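Long-range contacts in acetoin utilization protein (Exiguobacterium sibiricum, PDB 2Q04), which probably transfers an acetyl group from acetyl-CoA to an acceptor, as a GNAT-family acetyltransferase, perhaps in acetoin metabolism: residues E4-H9 with L122-E127; T14-V19 with A104-G109; L132-Y137 with N181-R186. All coordinates share one frame; numbering follows the deposited sequence.

The three contacts lie at different parts of one mixed sheet, of the kind expected for a GNAT protein. Contact 1 ties the N-terminal segment to the loop after helix 112-121, and contact 2, whose two segments both fall within the chain span that contact 1 closes, packs two loops at another corner, about 25 Å away between centres. Contact 3 pairs strands 130-135 and 182-187 and lies about 22 Å from contact 1 and 24 Å from contact 2, again between centres. Contacts 1 and 3 touch through a salt bridge from Glu127 OE1 to Arg186 NH1, 3.2 Å long, although they lie on opposite sides of the chain's centre. Contact 3 carries the calcium ligand Thr134.

Contact 1 of 3, residues E4-H9 with L122-E127; sequences EKQFNH and LDPAME
Asp123 presents its carboxylate to the main chain of 4-9, where OD2 accepts the N-H of Gln6. The bond from Gln6 N to Asp123 OD2 is short, 2.8 Å, and nearly straight, with 168° at the hydrogen. The N-H nevertheless arrives from above the carboxylate plane, 51° out of it. CG of Asp123 stands anti to its backbone N (chi1 -168°), which swings the carboxyl carbon toward Gln6, whose CB rests 3.4 Å from Asp123 OD2. The second oxygen serves its own segment: Ala125 N donates to Asp123 OD1 at 3.0 Å, also from above the plane. With one oxygen bonded to each segment, the rotation of the carboxylate is fixed. OD2 is further paired with Arg62 in a salt bridge, which would probably stabilise the ionised acid.

Beyond this bond the Gln6 side chain runs out extended and crosses the Pro124 ring at about a right angle, its OE1 3.6 Å from Pro124 CD. The amide oxygen is held from within its own segment, since Asn8 ND2 donates to Gln6 OE1 at 3.0 Å, with that oxygen nearly in the plane of the Asn8 amide. Asn8 in turn lies obliquely across Leu122: its CG is 3.6 Å from Leu122 CB, and its CB is 3.8 Å from Leu122 CD1. Lys5 turns the other way, and its NZ bonds to Gly61 O.

The touching parts run in nearly opposite directions, but the hydrogen bond between them is made by a side chain, so this is no sheet pairing. The Asp123 OD1 to Ala125 N bond defines an Asx turn, which leads into the 3-10 segment beginning at Pro124, on the connection from helix 112-121 to strand 130-135 of the acetyltransferase fold.

Contact 2 of 3, residues T14-V19 with A104-G109; sequences TSLGPV and AARFRG
Leu16 reaches over the Phe107 ring with the end of its side chain. CB lies 3.7 Å from Phe107 CE1 and a little farther from CZ, beyond the rim and raised above the plane. CG is anti to the carbonyl carbon (chi1 -47°), and CD1 continues the chain anti to CA (chi2 175°), which places this methyl over the middle of the ring. The evidence for a CH-pi contact is direct: Leu16 CD1 is 3.7 Å from the centroid of Phe107 and only 12° off the ring normal. The same methyl also stands 3.6 Å from Arg106 O and 4.0 Å from Arg106 CG, so one methyl touches the ring, the Arg106 carbonyl and the Arg106 side chain.

Around the ring the approaches differ. Thr14 OG1 comes to the edge near the ring plane, 4.1 Å from Phe107 CE1, while Val19 CG2 meets the same carbon obliquely at 3.9 Å. Thr14 OG1 also accepts the N-H of Leu16, an ST turn that shapes the backbone from which Leu16 projects.

Phe107 further packs against Gln68 of strand 62-68 and Ile73 of strand 71-79, and Arg106 is anchored by a salt bridge to Asp36. The contact thus joins the loop between strands 8-12 and 19-23 to the loop, with its short 3-10 segment, linking strand 95-103 with helix 112-121.

Contact 3 of 3, residues L132-Y137 with N181-R186; sequences LTTEYY and NCLMAR. With CA (calcium ion), chain G; EDO (1,2-ethanediol), chain K; EDO (1,2-ethanediol), chain J.
Thr133 and Met184 form the tight centre of this antiparallel pairing, exchanging two backbone bonds, Thr133 N to Met184 O at 2.7 Å and Met184 N to Thr133 O at 2.9 Å. Glu135 and Cys182 repeat the pattern. The side chains of Thr133 and Met184 lie side by side, with Thr133 CG2 4.0 Å from Met184 CB. On the other face Leu132 CB rests 3.9 Å from Ala185 CB, and Leu183 CD1 is 3.5 Å from Thr133 O. Phe199 of helix 193-203 packs on Leu132, Leu183 and Ala185, whereas helix 149-162 packs on Glu135, Cys182 and Met184.

Past the strand ends the pairing passes to a side chain. CG of Asn181 is anti to the carbonyl carbon (chi1 -57°), and OD1 accepts the N-H of Tyr137, with 2.8 Å between Tyr137 N and Asn181 OD1. The oxygen sits at the edge of the exposed Tyr137 ring, whose plane is within 4° of the amide plane. An alanine in place of Asn181 would probably leave Tyr137 N without this acceptor and let the turn after the strand move more freely.

The wetter side is that of the calcium ion. It is bound by Thr134 O at 2.5 Å, by Gly99 O and by three waters. One of these waters donates to both Thr133 OG1 and Glu135 OE2. Thr133 OG1 is also bonded to Leu98 O, and Glu135 OE1 to Trp140 NE1. The ion bridges parallel strands 95-103 and 130-135, probably the pair that splays apart to take up acetyl-CoA in GNAT relatives. Its protein ligands are neutral carbonyls, and the Glu135 carboxylate reaches it through a water, where its charge would probably offset part of the calcium charge.

Contact 1 of 3, residues E4-H9 with L122-E127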
# COMPACT_ATOMS: atom_id res chain seq x y z
N GLU A 4 18.43 -0.42 4.00
CA GLU A 4 18.76 0.02 2.64
C GLU A 4 17.66 -0.43 1.71
O GLU A 4 17.01 -1.45 1.94
CB GLU A 4 20.09 -0.58 2.18
CG GLU A 4 21.32 -0.00 2.89
CD GLU A 4 21.34 -0.30 4.37
OE1 GLU A 4 20.70 -1.29 4.79
OE2 GLU A 4 21.98 0.47 5.13
N LYS A 5 17.46 0.33 0.64
CA LYS A 5 16.38 0.05 -0.30
C LYS A 5 16.91 -0.64 -1.55
O LYS A 5 17.72 -0.06 -2.30
CB LYS A 5 15.65 1.35 -0.66
CG LYS A 5 14.87 1.98 0.53
CD LYS A 5 14.36 3.37 0.20
CE LYS A 5 14.00 4.13 1.45
NZ LYS A 5 13.68 5.57 1.16
N GLN A 6 16.49 -1.88 -1.76
CA GLN A 6 16.90 -2.66 -2.92
C GLN A 6 15.94 -2.41 -4.09
O GLN A 6 14.74 -2.71 -4.01
CB GLN A 6 16.93 -4.16 -2.58
CG GLN A 6 17.61 -5.04 -3.64
CD GLN A 6 17.33 -6.51 -3.43
OE1 GLN A 6 16.18 -6.95 -3.47
NE2 GLN A 6 18.37 -7.28 -3.22
N PHE A 7 16.47 -1.85 -5.17
CA PHE A 7 15.70 -1.63 -6.38
C PHE A 7 15.45 -2.95 -7.09
O PHE A 7 16.38 -3.71 -7.33
CB PHE A 7 16.44 -0.67 -7.33
CG PHE A 7 15.71 -0.42 -8.62
CD1 PHE A 7 14.78 0.61 -8.73
CD2 PHE A 7 15.94 -1.23 -9.73
CE1 PHE A 7 14.10 0.83 -9.93
CE2 PHE A 7 15.25 -1.01 -10.92
CZ PHE A 7 14.34 0.02 -11.01
N ASN A 8 14.20 -3.21 -7.42
CA ASN A 8 13.84 -4.41 -8.16
C ASN A 8 13.00 -4.06 -9.35
O ASN A 8 12.38 -3.01 -9.38
CB ASN A 8 13.12 -5.40 -7.26
CG ASN A 8 14.04 -6.04 -6.25
OD1 ASN A 8 14.85 -6.91 -6.60
ND2 ASN A 8 13.95 -5.60 -5.00
N HIS A 9 12.99 -4.93 -10.35
CA HIS A 9 12.30 -4.66 -11.60
C HIS A 9 11.80 -5.93 -12.26
O HIS A 9 12.52 -6.92 -12.33
CB HIS A 9 13.23 -3.93 -12.57
CG HIS A 9 12.73 -3.90 -13.98
ND1 HIS A 9 12.91 -4.95 -14.85
CD2 HIS A 9 12.02 -2.97 -14.66
CE1 HIS A 9 12.33 -4.67 -16.00
NE2 HIS A 9 11.79 -3.47 -15.91
N LEU A 122 10.19 -8.17 -2.97
CA LEU A 122 11.45 -8.78 -3.44
C LEU A 122 12.63 -8.36 -2.58
O LEU A 122 13.65 -9.07 -2.50
CB LEU A 122 11.72 -8.41 -4.90
CG LEU A 122 11.00 -9.24 -5.96
CD1 LEU A 122 11.42 -8.79 -7.37
CD2 LEU A 122 11.29 -10.72 -5.77
N ASP A 123 12.53 -7.18 -1.97
CA ASP A 123 13.56 -6.68 -1.06
C ASP A 123 13.50 -7.46 0.26
O ASP A 123 12.49 -7.40 0.98
CB ASP A 123 13.36 -5.18 -0.80
CG ASP A 123 14.56 -4.54 -0.09
OD1 ASP A 123 15.36 -5.27 0.51
OD2 ASP A 123 14.68 -3.30 -0.15
N PRO A 124 14.59 -8.19 0.60
CA PRO A 124 14.63 -8.96 1.85
C PRO A 124 14.39 -8.10 3.10
O PRO A 124 14.13 -8.64 4.17
CB PRO A 124 16.05 -9.55 1.87
CG PRO A 124 16.52 -9.49 0.46
CD PRO A 124 15.85 -8.33 -0.17
N ALA A 125 14.53 -6.78 2.95
CA ALA A 125 14.33 -5.83 4.07
C ALA A 125 12.90 -5.81 4.54
O ALA A 125 12.63 -5.53 5.70
CB ALA A 125 14.76 -4.43 3.66
N MSE A 126 11.97 -6.12 3.63
CA MSE A 126 10.52 -6.10 3.95
C MSE A 126 10.14 -7.17 4.98
O MSE A 126 9.08 -7.07 5.62
CB MSE A 126 9.69 -6.29 2.67
CG MSE A 126 9.96 -5.26 1.61
SE MSE A 126 9.66 -3.49 2.25
CE MSE A 126 7.93 -3.15 1.52
N GLU A 127 11.00 -8.19 5.13
CA GLU A 127 10.75 -9.26 6.09
C GLU A 127 11.00 -8.82 7.52
O GLU A 127 10.62 -9.51 8.46
CB GLU A 127 11.61 -10.48 5.77
CG GLU A 127 11.27 -11.16 4.43
CD GLU A 127 9.87 -11.82 4.41
OE1 GLU A 127 9.16 -11.78 5.44
OE2 GLU A 127 9.49 -12.38 3.35

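Contact 2 of 3, residues T14-V19 with A104-G109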
# COMPACT_ATOMS: atom_id res chain seq x y z
N THR A 14 0.80 -7.06 -20.72
CA THR A 14 -0.63 -6.79 -20.58
C THR A 14 -1.26 -6.67 -21.97
O THR A 14 -0.56 -6.76 -22.98
CB THR A 14 -0.92 -5.46 -19.78
OG1 THR A 14 -0.74 -4.34 -20.64
CG2 THR A 14 0.00 -5.33 -18.59
N SER A 15 -2.57 -6.44 -22.00
CA SER A 15 -3.28 -6.21 -23.26
C SER A 15 -2.90 -4.85 -23.85
O SER A 15 -3.13 -4.59 -25.03
CB SER A 15 -4.79 -6.29 -23.03
OG SER A 15 -5.17 -5.50 -21.91
N LEU A 16 -2.36 -3.97 -23.01
CA LEU A 16 -1.87 -2.67 -23.44
C LEU A 16 -0.34 -2.62 -23.31
O LEU A 16 0.30 -1.66 -23.74
CB LEU A 16 -2.48 -1.57 -22.55
CG LEU A 16 -3.99 -1.66 -22.33
CD1 LEU A 16 -4.43 -0.61 -21.35
CD2 LEU A 16 -4.74 -1.51 -23.65
N GLY A 17 0.23 -3.69 -22.75
CA GLY A 17 1.60 -3.69 -22.23
C GLY A 17 2.65 -3.66 -23.29
O GLY A 17 2.33 -3.48 -24.45
N PRO A 18 3.91 -3.90 -22.90
CA PRO A 18 4.33 -4.30 -21.55
C PRO A 18 4.45 -3.14 -20.57
O PRO A 18 4.65 -1.99 -20.97
CB PRO A 18 5.72 -4.93 -21.78
CG PRO A 18 6.04 -4.70 -23.28
CD PRO A 18 5.05 -3.74 -23.80
N VAL A 19 4.40 -3.46 -19.28
CA VAL A 19 4.46 -2.45 -18.22
C VAL A 19 5.64 -2.75 -17.31
O VAL A 19 5.83 -3.88 -16.88
CB VAL A 19 3.13 -2.45 -17.36
CG1 VAL A 19 3.20 -1.38 -16.28
CG2 VAL A 19 1.91 -2.25 -18.24
N ALA A 104 -4.57 2.82 -12.89
CA ALA A 104 -5.51 3.41 -13.85
C ALA A 104 -6.58 2.39 -14.26
O ALA A 104 -6.28 1.22 -14.48
CB ALA A 104 -4.77 3.92 -15.08
N ALA A 105 -7.81 2.86 -14.39
CA ALA A 105 -8.98 1.99 -14.66
C ALA A 105 -8.81 1.10 -15.91
O ALA A 105 -9.17 -0.08 -15.90
CB ALA A 105 -10.24 2.84 -14.79
N ARG A 106 -8.25 1.67 -16.98
CA ARG A 106 -8.10 0.92 -18.25
C ARG A 106 -7.10 -0.25 -18.12
O ARG A 106 -7.08 -1.14 -18.98
CB ARG A 106 -7.68 1.86 -19.39
CG ARG A 106 -6.24 2.36 -19.30
CD ARG A 106 -5.88 3.18 -20.55
NE ARG A 106 -4.46 3.54 -20.59
CZ ARG A 106 -3.90 4.52 -19.88
NH1 ARG A 106 -4.65 5.25 -19.04
NH2 ARG A 106 -2.60 4.77 -19.99
N PHE A 107 -6.29 -0.23 -17.06
CA PHE A 107 -5.32 -1.31 -16.79
C PHE A 107 -5.85 -2.34 -15.78
O PHE A 107 -5.13 -3.28 -15.40
CB PHE A 107 -4.00 -0.72 -16.29
CG PHE A 107 -3.12 -0.21 -17.38
CD1 PHE A 107 -2.29 -1.08 -18.08
CD2 PHE A 107 -3.14 1.12 -17.73
CE1 PHE A 107 -1.48 -0.61 -19.10
CE2 PHE A 107 -2.33 1.59 -18.76
CZ PHE A 107 -1.50 0.73 -19.44
N ARG A 108 -7.09 -2.18 -15.35
CA ARG A 108 -7.68 -3.10 -14.40
C ARG A 108 -7.85 -4.47 -15.03
O ARG A 108 -8.12 -4.58 -16.22
CB ARG A 108 -9.04 -2.57 -13.92
N GLY A 109 -7.65 -5.52 -14.22
CA GLY A 109 -7.80 -6.91 -14.70
C GLY A 109 -6.53 -7.50 -15.32
O GLY A 109 -6.53 -8.65 -15.76

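Contact 3 of 3, residues L132-Y137 with N181-R186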
# COMPACT_ATOMS: atom_id res chain seq x y z
N LEU A 132 1.28 -3.05 7.77
CA LEU A 132 -0.16 -2.97 7.87
C LEU A 132 -0.70 -2.05 6.81
O LEU A 132 0.04 -1.26 6.23
CB LEU A 132 -0.58 -2.51 9.29
CG LEU A 132 -0.14 -1.11 9.81
CD1 LEU A 132 -0.95 0.03 9.18
CD2 LEU A 132 -0.27 -1.06 11.32
N THR A 133 -1.99 -2.15 6.54
CA THR A 133 -2.64 -1.28 5.56
C THR A 133 -4.12 -1.14 5.91
O THR A 133 -4.72 -2.03 6.50
CB THR A 133 -2.48 -1.85 4.07
OG1 THR A 133 -2.53 -0.77 3.13
CG2 THR A 133 -3.56 -2.84 3.74
N THR A 134 -4.69 0.00 5.55
CA THR A 134 -6.10 0.27 5.78
C THR A 134 -6.78 0.58 4.48
O THR A 134 -6.24 1.31 3.65
CB THR A 134 -6.28 1.46 6.69
OG1 THR A 134 -5.54 2.58 6.17
CG2 THR A 134 -5.78 1.15 8.09
N GLU A 135 -7.98 0.03 4.29
CA GLU A 135 -8.77 0.26 3.06
C GLU A 135 -10.20 0.66 3.43
O GLU A 135 -10.85 -0.03 4.19
CB GLU A 135 -8.78 -1.01 2.19
CG GLU A 135 -7.44 -1.30 1.47
CD GLU A 135 -7.17 -0.34 0.29
OE1 GLU A 135 -8.15 0.21 -0.25
OE2 GLU A 135 -5.98 -0.14 -0.08
N TYR A 136 -10.65 1.80 2.89
CA TYR A 136 -11.97 2.32 3.19
C TYR A 136 -12.79 2.44 1.91
O TYR A 136 -12.30 2.95 0.89
CB TYR A 136 -11.85 3.70 3.82
CG TYR A 136 -10.93 3.75 5.01
CD1 TYR A 136 -11.43 3.69 6.31
CD2 TYR A 136 -9.56 3.89 4.85
CE1 TYR A 136 -10.59 3.76 7.41
CE2 TYR A 136 -8.70 3.95 5.95
CZ TYR A 136 -9.23 3.89 7.23
OH TYR A 136 -8.40 3.98 8.31
N TYR A 137 -14.08 2.08 1.99
CA TYR A 137 -14.96 2.05 0.80
C TYR A 137 -14.98 3.41 0.05
O TYR A 137 -15.19 3.45 -1.17
CB TYR A 137 -16.40 1.67 1.20
CG TYR A 137 -17.26 2.87 1.56
CD1 TYR A 137 -17.81 3.69 0.57
CD2 TYR A 137 -17.49 3.22 2.89
CE1 TYR A 137 -18.56 4.81 0.88
CE2 TYR A 137 -18.26 4.34 3.22
CZ TYR A 137 -18.78 5.13 2.21
OH TYR A 137 -19.52 6.26 2.52
N ASN A 181 -14.94 -2.02 5.03
CA ASN A 181 -13.59 -1.51 5.37
C ASN A 181 -12.80 -2.61 6.04
O ASN A 181 -13.37 -3.57 6.58
CB ASN A 181 -13.67 -0.30 6.29
CG ASN A 181 -14.48 0.83 5.71
OD1 ASN A 181 -14.66 0.93 4.50
ND2 ASN A 181 -14.99 1.69 6.58
N CYS A 182 -11.49 -2.51 6.01
CA CYS A 182 -10.67 -3.51 6.65
C CYS A 182 -9.24 -3.08 6.94
O CYS A 182 -8.68 -2.20 6.30
CB CYS A 182 -10.65 -4.81 5.81
SG CYS A 182 -9.82 -4.68 4.20
N LEU A 183 -8.68 -3.70 7.97
CA LEU A 183 -7.29 -3.59 8.28
C LEU A 183 -6.65 -4.88 7.86
O LEU A 183 -7.17 -5.96 8.13
CB LEU A 183 -7.10 -3.40 9.79
CG LEU A 183 -5.71 -3.68 10.38
CD1 LEU A 183 -4.70 -2.61 9.96
CD2 LEU A 183 -5.82 -3.76 11.90
N MSE A 184 -5.53 -4.78 7.18
CA MSE A 184 -4.78 -5.97 6.79
C MSE A 184 -3.35 -5.74 7.13
O MSE A 184 -2.91 -4.60 7.26
CB MSE A 184 -4.92 -6.24 5.29
CG MSE A 184 -6.33 -6.46 4.84
SE MSE A 184 -6.42 -6.86 2.99
CE MSE A 184 -5.48 -8.56 3.02
N ALA A 185 -2.59 -6.82 7.26
CA ALA A 185 -1.19 -6.69 7.58
C ALA A 185 -0.36 -7.90 7.19
O ALA A 185 -0.82 -9.02 7.24
CB ALA A 185 -1.02 -6.40 9.05
N ARG A 186 0.89 -7.63 6.83
CA ARG A 186 1.85 -8.67 6.50
C ARG A 186 2.92 -8.68 7.56
O ARG A 186 3.66 -7.69 7.72
CB ARG A 186 2.48 -8.40 5.13
CG ARG A 186 3.55 -9.43 4.69
CD ARG A 186 4.34 -8.91 3.48
NE ARG A 186 4.98 -9.97 2.69
CZ ARG A 186 6.19 -10.47 2.93
NH1 ARG A 186 6.87 -10.10 4.00
NH2 ARG A 186 6.68 -11.40 2.14
CA CA G . -4.64 2.91 2.73
C1 EDO K . -14.04 -5.25 11.36
O1 EDO K . -13.10 -5.66 12.38
C2 EDO K . -13.29 -4.96 10.05
O2 EDO K . -14.18 -4.91 8.92
C1 EDO J . -8.40 1.33 -4.29
O1 EDO J . -8.28 0.15 -3.47
C2 EDO J . -7.47 2.41 -3.80
O2 EDO J . -7.90 3.68 -4.29
O HOH W 1 -4.15 0.77 1.69
O HOH W 2 -2.97 2.02 4.58
O HOH W 3 -5.46 5.37 3.57